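Long-range contacts in restriction endonuclease r.bpuji (Bacillus pumilus, PDB 2VLA), which probably acts as a restriction endonuclease that cleaves DNA, this chain being the N-terminal recognition domain that binds the cognate sequence: residues Q134-Q143 with I243-E252; A73-Y81 with F270-N279. All coordinates share one frame; numbering follows the deposited sequence.

Contact 1: Q134-Q143 with I243-E252; sequences QIRQFPYILQ and IAQFWGNKPE
The guanidinium group of Arg136 is sandwiched, with Asn249 CB over one face and the backbone N of Glu252 over the opposite one, while Lys250 O sits at its edge. That oxygen lies in the guanidinium plane and is gripped side-on by two nitrogens, Arg136 NE and NH2, each 2.9 Å from Lys250 O. NH2 approaches nearly end-on to the carbonyl, whereas NE stands above the carbonyl plane. Arg136 NH2 also forms a salt bridge to Glu252 OE1 (3.1 Å), meeting the carboxylate on its anti side with the two planes 88° apart; water 3 links NH1 to the same oxygen.

Trp247 offers one face to Gln143, whose CG makes a CH-pi contact 3.7 Å from the centroid of the five-membered ring. With CG anti to the backbone N (chi1 -174°) and a bend at chi2, Gln143 lays its amide only 21° from the indole plane. Trp247 O lies at the edge of the Tyr140 ring, whose hydroxyl bonds to Ile175 O.

Arg136 is the N-cap residue of helix 137-150, and the second segment runs from the end of helix 237-244 through two overlapping type I turns. Helices 137-150, 157-165, 177-189 and 203-219, followed by hairpin 223-232, are consistent with a winged helix-turn-helix subdomain, with 237-244 packing back on the first helix. Pro139 CB abuts Ile243 O (3.1 Å), and Leu142 CD1 packs on Ile243 CG2 (3.7 Å). Water 2 accepts from Arg136 N and donates to Trp247 O and Asn249 O. Gln134, Ile135 and residues 247-250 line a pocket holding a polyether, probably from the crystallisation liquor.

Contact 2: A73-Y81 with F270-N279; sequences AGKLFGMFY and FKDWQQYYSN. With nucleotides of chain B.
Phe270 meets Lys75 at the DNA-facing end of the contact, where Lys75 NZ lies 3.7 Å from Phe270 CD1. The ring also packs on a phosphate, and Lys75 CE comes within 3.4 Å of OP1 of nucleotide DC5 of chain B; the ammonium itself bonds to Gly118 O. One turn on, Trp273 NE1 donates to water 4, which in turn donates to Lys75 O and Gln274 OE1.

Gln274 ties down two backbone carbonyls with a single nitrogen: NE2 donates to Gly74 O (3.0 Å) and to Phe80 O (2.9 Å), both close to its amide plane. Its chain, bent at chi2 (71°), turns the amide into the angle between helix end and strand start, where NE2 reaches both carbonyls and ties the two elements together. Tyr277 extends further, Tyr277 OH donating to Leu76 O at 2.7 Å while the ring edge runs past Gly78, the first residue to leave helical phi/psi, with positive phi. Ser278 CB touches Gly78 O (3.3 Å), and its OG turns back to Gln274 O. Asn279 crosses one face of Tyr81 with its amide 84° to the ring, ND2 lying 3.4 Å from Tyr81 CE1; OD1 bonds to Gly91 N.

Helix 263-278 thus fastens the junction between helix 62-76 and edge strand 80-83, with helix 102-112 touching Phe77 and Tyr277, and helix 22-36 packing against Met79 and Phe80.

How the contacts relate
The two contacts lie about 19 Å apart, centre to centre, within the same recognition domain. Along the chain, 73-81 comes first, then 134-143, 243-252 and 270-279, so contact 2 spans the whole of contact 1. Helices 237-244 and 263-278 follow each other, and the regions meet directly where Glu252 CG packs on Tyr276 CE1 at 3.7 Å. Helix 203-219 touches residues of both contacts. Their surroundings differ: contact 2 borders the DNA backbone and the three-stranded sheet, whereas contact 1 is about 12 Å from the nucleic acid at its nearest atom. The last helix of this fragment thus returns to the junction of helix 62-76 and strand 80-83, beside the DNA backbone.

Contact 1: Q134-Q143 with I243-E252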
loop_
_atom_site.group_PDB
_atom_site.type_symbol
_atom_site.label_atom_id
_atom_site.label_comp_id
_atom_site.label_asym_id
_atom_site.label_seq_id
_atom_site.Cartn_x
_atom_site.Cartn_y
_atom_site.Cartn_z
ATOM N N GLN A 134 -2.610 -11.144 -8.048
ATOM C CA GLN A 134 -1.297 -11.472 -7.444
ATOM C C GLN A 134 -0.233 -10.576 -8.022
ATOM O O GLN A 134 0.174 -10.728 -9.159
ATOM C CB GLN A 134 -0.894 -12.957 -7.609
ATOM C CG GLN A 134 -1.427 -13.641 -8.754
ATOM C CD GLN A 134 -0.988 -15.119 -8.787
ATOM O OE1 GLN A 134 -0.228 -15.593 -7.912
ATOM N NE2 GLN A 134 -1.441 -15.844 -9.806
ATOM N N ILE A 135 0.186 -9.590 -7.234
ATOM C CA ILE A 135 1.121 -8.609 -7.710
ATOM C C ILE A 135 1.839 -7.911 -6.559
ATOM O O ILE A 135 1.259 -7.683 -5.493
ATOM C CB ILE A 135 0.398 -7.547 -8.587
ATOM C CG1 ILE A 135 1.408 -6.761 -9.428
ATOM C CG2 ILE A 135 -0.468 -6.614 -7.713
ATOM C CD1 ILE A 135 1.988 -7.555 -10.594
ATOM N N ARG A 136 3.103 -7.580 -6.786
ATOM C CA ARG A 136 3.826 -6.636 -5.947
ATOM C C ARG A 136 3.779 -5.301 -6.654
ATOM O O ARG A 136 4.541 -5.039 -7.572
ATOM C CB ARG A 136 5.298 -7.074 -5.798
ATOM C CG ARG A 136 5.498 -8.504 -5.288
ATOM C CD ARG A 136 6.956 -8.757 -5.040
ATOM N NE ARG A 136 7.215 -10.149 -4.734
ATOM C CZ ARG A 136 8.214 -10.563 -3.979
ATOM N NH1 ARG A 136 9.040 -9.685 -3.424
ATOM N NH2 ARG A 136 8.401 -11.859 -3.798
ATOM N N GLN A 137 2.837 -4.433 -6.247
ATOM C CA GLN A 137 2.483 -3.316 -7.112
ATOM C C GLN A 137 3.545 -2.221 -7.157
ATOM O O GLN A 137 3.700 -1.565 -8.177
ATOM C CB GLN A 137 1.109 -2.715 -6.734
ATOM C CG GLN A 137 1.047 -1.881 -5.445
ATOM C CD GLN A 137 0.700 -2.691 -4.211
ATOM O OE1 GLN A 137 1.126 -3.845 -4.052
ATOM N NE2 GLN A 137 -0.039 -2.074 -3.295
ATOM N N PHE A 138 4.340 -2.083 -6.112
ATOM C CA PHE A 138 5.338 -1.006 -6.122
ATOM C C PHE A 138 6.575 -1.326 -6.985
ATOM O O PHE A 138 6.959 -0.535 -7.831
ATOM C CB PHE A 138 5.685 -0.563 -4.701
ATOM C CG PHE A 138 4.555 0.165 -4.030
ATOM C CD1 PHE A 138 4.158 1.384 -4.511
ATOM C CD2 PHE A 138 3.843 -0.401 -3.033
ATOM C CE1 PHE A 138 3.064 2.104 -3.904
ATOM C CE2 PHE A 138 2.755 0.270 -2.432
ATOM C CZ PHE A 138 2.381 1.542 -2.891
ATOM N N PRO A 139 7.137 -2.552 -6.858
ATOM C CA PRO A 139 8.082 -2.946 -7.879
ATOM C C PRO A 139 7.530 -2.763 -9.306
ATOM O O PRO A 139 8.230 -2.275 -10.187
ATOM C CB PRO A 139 8.342 -4.420 -7.544
ATOM C CG PRO A 139 8.196 -4.467 -6.060
ATOM C CD PRO A 139 7.041 -3.541 -5.773
ATOM N N TYR A 140 6.285 -3.148 -9.517
ATOM C CA TYR A 140 5.713 -3.084 -10.823
ATOM C C TYR A 140 5.614 -1.626 -11.340
ATOM O O TYR A 140 5.980 -1.315 -12.462
ATOM C CB TYR A 140 4.343 -3.775 -10.860
ATOM C CG TYR A 140 3.866 -4.062 -12.258
ATOM C CD1 TYR A 140 3.183 -3.110 -12.969
ATOM C CD2 TYR A 140 4.159 -5.287 -12.902
ATOM C CE1 TYR A 140 2.779 -3.328 -14.226
ATOM C CE2 TYR A 140 3.748 -5.505 -14.172
ATOM C CZ TYR A 140 3.062 -4.531 -14.845
ATOM O OH TYR A 140 2.621 -4.682 -16.134
ATOM N N ILE A 141 5.093 -0.722 -10.489
ATOM C CA ILE A 141 4.981 0.710 -10.850
ATOM C C ILE A 141 6.352 1.273 -11.203
ATOM O O ILE A 141 6.523 1.954 -12.216
ATOM C CB ILE A 141 4.357 1.541 -9.699
ATOM C CG1 ILE A 141 2.874 1.230 -9.554
ATOM C CG2 ILE A 141 4.553 3.048 -9.942
ATOM C CD1 ILE A 141 2.323 1.567 -8.184
ATOM N N LEU A 142 7.341 0.977 -10.369
ATOM C CA LEU A 142 8.666 1.476 -10.611
ATOM C C LEU A 142 9.214 0.959 -11.977
ATOM O O LEU A 142 9.818 1.709 -12.729
ATOM C CB LEU A 142 9.593 1.055 -9.473
ATOM C CG LEU A 142 9.349 1.820 -8.152
ATOM C CD1 LEU A 142 10.256 1.210 -7.096
ATOM C CD2 LEU A 142 9.603 3.364 -8.299
ATOM N N GLN A 143 8.986 -0.323 -12.297
ATOM C CA GLN A 143 9.419 -0.820 -13.578
ATOM C C GLN A 143 8.672 -0.184 -14.757
ATOM O O GLN A 143 9.262 0.100 -15.788
ATOM C CB GLN A 143 9.301 -2.342 -13.632
ATOM C CG GLN A 143 9.877 -2.978 -14.922
ATOM C CD GLN A 143 11.379 -2.880 -15.000
ATOM O OE1 GLN A 143 12.049 -2.663 -14.010
ATOM N NE2 GLN A 143 11.917 -3.194 -16.166
ATOM N N ILE A 243 14.231 -2.223 -5.979
ATOM C CA ILE A 243 12.873 -2.570 -5.782
ATOM C C ILE A 243 12.204 -2.942 -7.102
ATOM O O ILE A 243 11.410 -3.878 -7.153
ATOM C CB ILE A 243 12.104 -1.414 -5.065
ATOM C CG1 ILE A 243 12.730 -1.158 -3.690
ATOM C CG2 ILE A 243 10.634 -1.741 -4.930
ATOM C CD1 ILE A 243 12.192 0.089 -2.979
ATOM N N ALA A 244 12.499 -2.189 -8.162
ATOM C CA ALA A 244 11.882 -2.448 -9.477
ATOM C C ALA A 244 12.140 -3.875 -9.951
ATOM O O ALA A 244 11.322 -4.448 -10.632
ATOM C CB ALA A 244 12.398 -1.486 -10.503
ATOM N N GLN A 245 13.286 -4.427 -9.563
ATOM C CA GLN A 245 13.710 -5.750 -10.061
ATOM C C GLN A 245 12.828 -6.886 -9.559
ATOM O O GLN A 245 12.885 -7.982 -10.085
ATOM C CB GLN A 245 15.181 -6.010 -9.707
ATOM C CG GLN A 245 16.136 -5.375 -10.704
ATOM C CD GLN A 245 17.538 -5.196 -10.167
ATOM O OE1 GLN A 245 17.860 -5.636 -9.062
ATOM N NE2 GLN A 245 18.384 -4.534 -10.948
ATOM N N PHE A 246 11.978 -6.609 -8.579
ATOM C CA PHE A 246 11.012 -7.586 -8.099
ATOM C C PHE A 246 9.675 -7.558 -8.856
ATOM O O PHE A 246 8.740 -8.260 -8.481
ATOM C CB PHE A 246 10.761 -7.401 -6.594
ATOM C CG PHE A 246 11.959 -7.659 -5.752
ATOM C CD1 PHE A 246 12.921 -6.684 -5.571
ATOM C CD2 PHE A 246 12.157 -8.911 -5.169
ATOM C CE1 PHE A 246 14.026 -6.915 -4.796
ATOM C CE2 PHE A 246 13.272 -9.165 -4.404
ATOM C CZ PHE A 246 14.231 -8.184 -4.240
ATOM N N TRP A 247 9.588 -6.769 -9.926
ATOM C CA TRP A 247 8.313 -6.582 -10.607
ATOM C C TRP A 247 7.673 -7.858 -11.097
ATOM O O TRP A 247 6.435 -7.960 -11.159
ATOM C CB TRP A 247 8.447 -5.604 -11.771
ATOM C CG TRP A 247 9.241 -6.125 -12.967
ATOM C CD1 TRP A 247 10.558 -5.882 -13.245
ATOM C CD2 TRP A 247 8.748 -6.921 -14.077
ATOM N NE1 TRP A 247 10.914 -6.490 -14.421
ATOM C CE2 TRP A 247 9.815 -7.109 -14.955
ATOM C CE3 TRP A 247 7.518 -7.482 -14.393
ATOM C CZ2 TRP A 247 9.693 -7.855 -16.119
ATOM C CZ3 TRP A 247 7.410 -8.247 -15.536
ATOM C CH2 TRP A 247 8.480 -8.401 -16.391
ATOM N N GLY A 248 8.504 -8.825 -11.492
ATOM C CA GLY A 248 8.005 -10.081 -12.068
ATOM C C GLY A 248 7.819 -11.206 -11.075
ATOM O O GLY A 248 7.419 -12.307 -11.459
ATOM N N ASN A 249 8.068 -10.931 -9.798
ATOM C CA ASN A 249 7.951 -11.939 -8.752
ATOM C C ASN A 249 6.512 -12.143 -8.306
ATOM O O ASN A 249 5.772 -11.177 -8.107
ATOM C CB ASN A 249 8.785 -11.551 -7.540
ATOM C CG ASN A 249 10.272 -11.776 -7.747
ATOM O OD1 ASN A 249 10.814 -11.474 -8.811
ATOM N ND2 ASN A 249 10.957 -12.268 -6.696
ATOM N N LYS A 250 6.143 -13.371 -8.025
ATOM C CA LYS A 250 4.938 -13.635 -7.292
ATOM C C LYS A 250 5.038 -12.920 -5.950
ATOM O O LYS A 250 6.128 -12.751 -5.425
ATOM C CB LYS A 250 4.772 -15.155 -7.093
ATOM C CG LYS A 250 4.107 -15.863 -8.237
ATOM C CD LYS A 250 3.659 -17.272 -7.834
ATOM C CE LYS A 250 2.377 -17.673 -8.549
ATOM N NZ LYS A 250 2.653 -18.371 -9.840
ATOM N N PRO A 251 3.885 -12.556 -5.376
ATOM C CA PRO A 251 3.868 -12.070 -4.010
ATOM C C PRO A 251 4.625 -12.989 -3.055
ATOM O O PRO A 251 4.516 -14.218 -3.143
ATOM C CB PRO A 251 2.392 -12.058 -3.670
ATOM C CG PRO A 251 1.718 -11.791 -4.965
ATOM C CD PRO A 251 2.541 -12.538 -5.983
ATOM N N GLU A 252 5.404 -12.401 -2.168
ATOM C CA GLU A 252 6.146 -13.157 -1.174
ATOM C C GLU A 252 5.205 -13.912 -0.230
ATOM O O GLU A 252 5.490 -15.015 0.197
ATOM C CB GLU A 252 7.030 -12.206 -0.383
ATOM C CG GLU A 252 7.999 -12.871 0.549
ATOM C CD GLU A 252 8.960 -13.789 -0.179
ATOM O OE1 GLU A 252 9.448 -13.410 -1.268
ATOM O OE2 GLU A 252 9.212 -14.888 0.327
HETATM O O HOH W 1 -0.669 -18.510 -10.605
HETATM O O HOH W 2 4.857 -8.647 -8.884
HETATM O O HOH W 3 11.240 -11.437 -2.253
#

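Contact 2: A73-Y81 with F270-N279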
loop_
_atom_site.group_PDB
_atom_site.type_symbol
_atom_site.label_atom_id
_atom_site.label_comp_id
_atom_site.label_asym_id
_atom_site.label_seq_id
_atom_site.Cartn_x
_atom_site.Cartn_y
_atom_site.Cartn_z
ATOM N N ALA A 73 -1.903 2.634 12.331
ATOM C CA ALA A 73 -0.788 2.112 13.109
ATOM C C ALA A 73 -0.696 0.573 12.971
ATOM O O ALA A 73 0.387 0.033 12.781
ATOM C CB ALA A 73 -0.925 2.522 14.580
ATOM N N GLY A 74 -1.830 -0.108 13.031
ATOM C CA GLY A 74 -1.857 -1.571 12.935
ATOM C C GLY A 74 -1.705 -2.087 11.495
ATOM O O GLY A 74 -0.670 -2.673 11.126
ATOM N N LYS A 75 -2.722 -1.877 10.674
ATOM C CA LYS A 75 -2.748 -2.508 9.354
ATOM C C LYS A 75 -1.849 -1.809 8.328
ATOM O O LYS A 75 -0.881 -2.402 7.831
ATOM C CB LYS A 75 -4.162 -2.602 8.833
ATOM C CG LYS A 75 -5.049 -3.484 9.656
ATOM C CD LYS A 75 -4.766 -4.954 9.403
ATOM C CE LYS A 75 -5.797 -5.861 10.080
ATOM N NZ LYS A 75 -5.713 -7.272 9.609
ATOM N N LEU A 76 -2.122 -0.544 8.014
ATOM C CA LEU A 76 -1.489 0.055 6.846
ATOM C C LEU A 76 0.013 0.270 7.073
ATOM O O LEU A 76 0.818 0.068 6.161
ATOM C CB LEU A 76 -2.169 1.362 6.457
ATOM C CG LEU A 76 -1.651 2.047 5.194
ATOM C CD1 LEU A 76 -1.864 1.170 3.964
ATOM C CD2 LEU A 76 -2.366 3.437 5.033
ATOM N N PHE A 77 0.391 0.770 8.253
ATOM C CA PHE A 77 1.806 1.017 8.519
ATOM C C PHE A 77 2.531 -0.160 9.191
ATOM O O PHE A 77 3.735 -0.142 9.307
ATOM C CB PHE A 77 2.007 2.252 9.372
ATOM C CG PHE A 77 1.681 3.578 8.669
ATOM C CD1 PHE A 77 1.290 3.618 7.336
ATOM C CD2 PHE A 77 1.787 4.783 9.368
ATOM C CE1 PHE A 77 0.996 4.837 6.733
ATOM C CE2 PHE A 77 1.506 5.981 8.763
ATOM C CZ PHE A 77 1.106 6.016 7.448
ATOM N N GLY A 78 1.784 -1.153 9.666
ATOM C CA GLY A 78 2.393 -2.363 10.239
ATOM C C GLY A 78 3.310 -2.079 11.427
ATOM O O GLY A 78 4.444 -2.569 11.470
ATOM N N MET A 79 2.799 -1.362 12.428
ATOM C CA MET A 79 3.641 -0.849 13.488
ATOM C C MET A 79 3.607 -1.685 14.771
ATOM O O MET A 79 4.419 -1.479 15.666
ATOM C CB MET A 79 3.290 0.613 13.789
ATOM C CG MET A 79 3.541 1.527 12.605
ATOM S SD MET A 79 3.297 3.254 12.940
ATOM C CE MET A 79 4.842 3.594 13.782
ATOM N N PHE A 80 2.652 -2.589 14.868
ATOM C CA PHE A 80 2.588 -3.527 15.991
ATOM C C PHE A 80 1.969 -4.843 15.546
ATOM O O PHE A 80 1.417 -4.938 14.469
ATOM C CB PHE A 80 1.785 -2.921 17.168
ATOM C CG PHE A 80 0.329 -2.644 16.855
ATOM C CD1 PHE A 80 -0.638 -3.631 17.003
ATOM C CD2 PHE A 80 -0.084 -1.373 16.504
ATOM C CE1 PHE A 80 -1.991 -3.348 16.778
ATOM C CE2 PHE A 80 -1.435 -1.103 16.249
ATOM C CZ PHE A 80 -2.376 -2.087 16.395
ATOM N N TYR A 81 2.089 -5.859 16.392
ATOM C CA TYR A 81 1.497 -7.166 16.120
ATOM C C TYR A 81 1.164 -7.823 17.436
ATOM O O TYR A 81 1.587 -7.357 18.493
ATOM C CB TYR A 81 2.446 -8.048 15.291
ATOM C CG TYR A 81 3.670 -8.517 16.046
ATOM C CD1 TYR A 81 4.795 -7.719 16.146
ATOM C CD2 TYR A 81 3.698 -9.764 16.648
ATOM C CE1 TYR A 81 5.911 -8.142 16.827
ATOM C CE2 TYR A 81 4.802 -10.194 17.339
ATOM C CZ TYR A 81 5.908 -9.385 17.422
ATOM O OH TYR A 81 7.022 -9.822 18.111
ATOM N N PHE A 270 -4.678 -13.705 8.735
ATOM C CA PHE A 270 -4.421 -12.358 9.197
ATOM C C PHE A 270 -3.211 -12.283 10.112
ATOM O O PHE A 270 -2.459 -11.322 10.059
ATOM C CB PHE A 270 -5.652 -11.777 9.868
ATOM C CG PHE A 270 -6.773 -11.511 8.915
ATOM C CD1 PHE A 270 -6.673 -10.501 7.977
ATOM C CD2 PHE A 270 -7.908 -12.296 8.921
ATOM C CE1 PHE A 270 -7.680 -10.278 7.078
ATOM C CE2 PHE A 270 -8.922 -12.062 8.034
ATOM C CZ PHE A 270 -8.811 -11.036 7.118
ATOM N N LYS A 271 -2.984 -13.328 10.904
ATOM C CA LYS A 271 -1.824 -13.364 11.785
ATOM C C LYS A 271 -0.534 -13.497 10.991
ATOM O O LYS A 271 0.444 -12.776 11.245
ATOM C CB LYS A 271 -1.936 -14.518 12.783
ATOM C CG LYS A 271 -0.883 -14.476 13.863
ATOM N N ASP A 272 -0.525 -14.419 10.025
ATOM C CA ASP A 272 0.640 -14.643 9.202
ATOM C C ASP A 272 0.928 -13.418 8.336
ATOM O O ASP A 272 2.092 -13.069 8.114
ATOM C CB ASP A 272 0.431 -15.855 8.294
ATOM C CG ASP A 272 0.276 -17.158 9.064
ATOM O OD1 ASP A 272 0.673 -17.229 10.245
ATOM O OD2 ASP A 272 -0.214 -18.129 8.461
ATOM N N TRP A 273 -0.122 -12.779 7.818
ATOM C CA TRP A 273 0.088 -11.551 7.041
ATOM C C TRP A 273 0.813 -10.497 7.894
ATOM O O TRP A 273 1.765 -9.869 7.448
ATOM C CB TRP A 273 -1.222 -10.964 6.505
ATOM C CG TRP A 273 -1.007 -9.527 6.073
ATOM C CD1 TRP A 273 -1.286 -8.394 6.800
ATOM C CD2 TRP A 273 -0.336 -9.087 4.898
ATOM N NE1 TRP A 273 -0.858 -7.278 6.121
ATOM C CE2 TRP A 273 -0.263 -7.674 4.954
ATOM C CE3 TRP A 273 0.195 -9.749 3.780
ATOM C CZ2 TRP A 273 0.309 -6.937 3.955
ATOM C CZ3 TRP A 273 0.771 -9.024 2.805
ATOM C CH2 TRP A 273 0.851 -7.623 2.893
ATOM N N GLN A 274 0.362 -10.318 9.118
ATOM C CA GLN A 274 0.930 -9.262 9.951
ATOM C C GLN A 274 2.415 -9.542 10.262
ATOM O O GLN A 274 3.237 -8.622 10.297
ATOM C CB GLN A 274 0.137 -9.083 11.241
ATOM C CG GLN A 274 0.469 -7.795 12.011
ATOM C CD GLN A 274 -0.055 -6.544 11.321
ATOM O OE1 GLN A 274 -0.780 -6.629 10.335
ATOM N NE2 GLN A 274 0.283 -5.364 11.870
ATOM N N GLN A 275 2.755 -10.816 10.433
ATOM C CA GLN A 275 4.138 -11.213 10.688
ATOM C C GLN A 275 5.032 -10.973 9.464
ATOM O O GLN A 275 6.184 -10.561 9.596
ATOM C CB GLN A 275 4.199 -12.691 11.093
ATOM C CG GLN A 275 5.615 -13.256 11.183
ATOM C CD GLN A 275 6.457 -12.592 12.266
ATOM O OE1 GLN A 275 5.943 -12.197 13.317
ATOM N NE2 GLN A 275 7.766 -12.500 12.026
ATOM N N TYR A 276 4.516 -11.291 8.282
ATOM C CA TYR A 276 5.229 -11.004 7.045
ATOM C C TYR A 276 5.443 -9.493 6.859
ATOM O O TYR A 276 6.548 -9.032 6.566
ATOM C CB TYR A 276 4.468 -11.578 5.839
ATOM C CG TYR A 276 4.830 -10.907 4.563
ATOM C CD1 TYR A 276 6.041 -11.148 3.947
ATOM C CD2 TYR A 276 3.978 -9.988 3.986
ATOM C CE1 TYR A 276 6.393 -10.469 2.798
ATOM C CE2 TYR A 276 4.319 -9.311 2.863
ATOM C CZ TYR A 276 5.520 -9.523 2.274
ATOM O OH TYR A 276 5.861 -8.830 1.143
ATOM N N TYR A 277 4.378 -8.735 7.016
ATOM C CA TYR A 277 4.362 -7.318 6.603
ATOM C C TYR A 277 5.069 -6.410 7.583
ATOM O O TYR A 277 5.707 -5.452 7.181
ATOM C CB TYR A 277 2.929 -6.856 6.420
ATOM C CG TYR A 277 2.803 -5.402 5.956
ATOM C CD1 TYR A 277 3.200 -5.030 4.687
ATOM C CD2 TYR A 277 2.231 -4.436 6.766
ATOM C CE1 TYR A 277 3.080 -3.751 4.249
ATOM C CE2 TYR A 277 2.080 -3.163 6.321
ATOM C CZ TYR A 277 2.512 -2.822 5.066
ATOM O OH TYR A 277 2.357 -1.519 4.620
ATOM N N SER A 278 4.963 -6.724 8.873
ATOM C CA SER A 278 5.400 -5.802 9.915
ATOM C C SER A 278 6.824 -6.067 10.419
ATOM O O SER A 278 7.468 -5.164 10.956
ATOM C CB SER A 278 4.444 -5.860 11.087
ATOM O OG SER A 278 4.668 -7.009 11.881
ATOM N N ASN A 279 7.307 -7.303 10.233
ATOM C CA ASN A 279 8.486 -7.813 10.968
ATOM C C ASN A 279 9.554 -8.319 10.025
ATOM O O ASN A 279 9.303 -8.520 8.864
ATOM C CB ASN A 279 8.083 -8.978 11.906
ATOM C CG ASN A 279 7.314 -8.509 13.137
ATOM O OD1 ASN A 279 7.383 -7.353 13.508
ATOM N ND2 ASN A 279 6.554 -9.419 13.754
ATOM P P DC B 5 -8.809 -3.199 11.059
ATOM O OP1 DC B 5 -7.881 -3.970 11.912
ATOM O OP2 DC B 5 -8.729 -1.732 11.061
ATOM O "O5'" DC B 5 -8.716 -3.813 9.582
ATOM C "C5'" DC B 5 -8.744 -2.997 8.439
ATOM C "C4'" DC B 5 -9.940 -3.302 7.585
ATOM O "O4'" DC B 5 -11.158 -3.030 8.339
ATOM C "C3'" DC B 5 -10.051 -2.476 6.324
ATOM O "O3'" DC B 5 -10.785 -3.203 5.337
ATOM C "C2'" DC B 5 -10.794 -1.251 6.870
ATOM C "C1'" DC B 5 -11.846 -1.954 7.720
ATOM N N1 DC B 5 -12.471 -1.092 8.726
ATOM C C2 DC B 5 -13.846 -0.824 8.678
ATOM O O2 DC B 5 -14.543 -1.379 7.805
ATOM N N3 DC B 5 -14.386 0.014 9.616
ATOM C C4 DC B 5 -13.613 0.578 10.530
ATOM N N4 DC B 5 -14.191 1.395 11.431
ATOM C C5 DC B 5 -12.224 0.354 10.593
ATOM C C6 DC B 5 -11.696 -0.493 9.683
HETATM O O HOH W 4 -1.015 -5.169 7.991
HETATM O O HOH W 5 -3.175 -8.579 9.706
#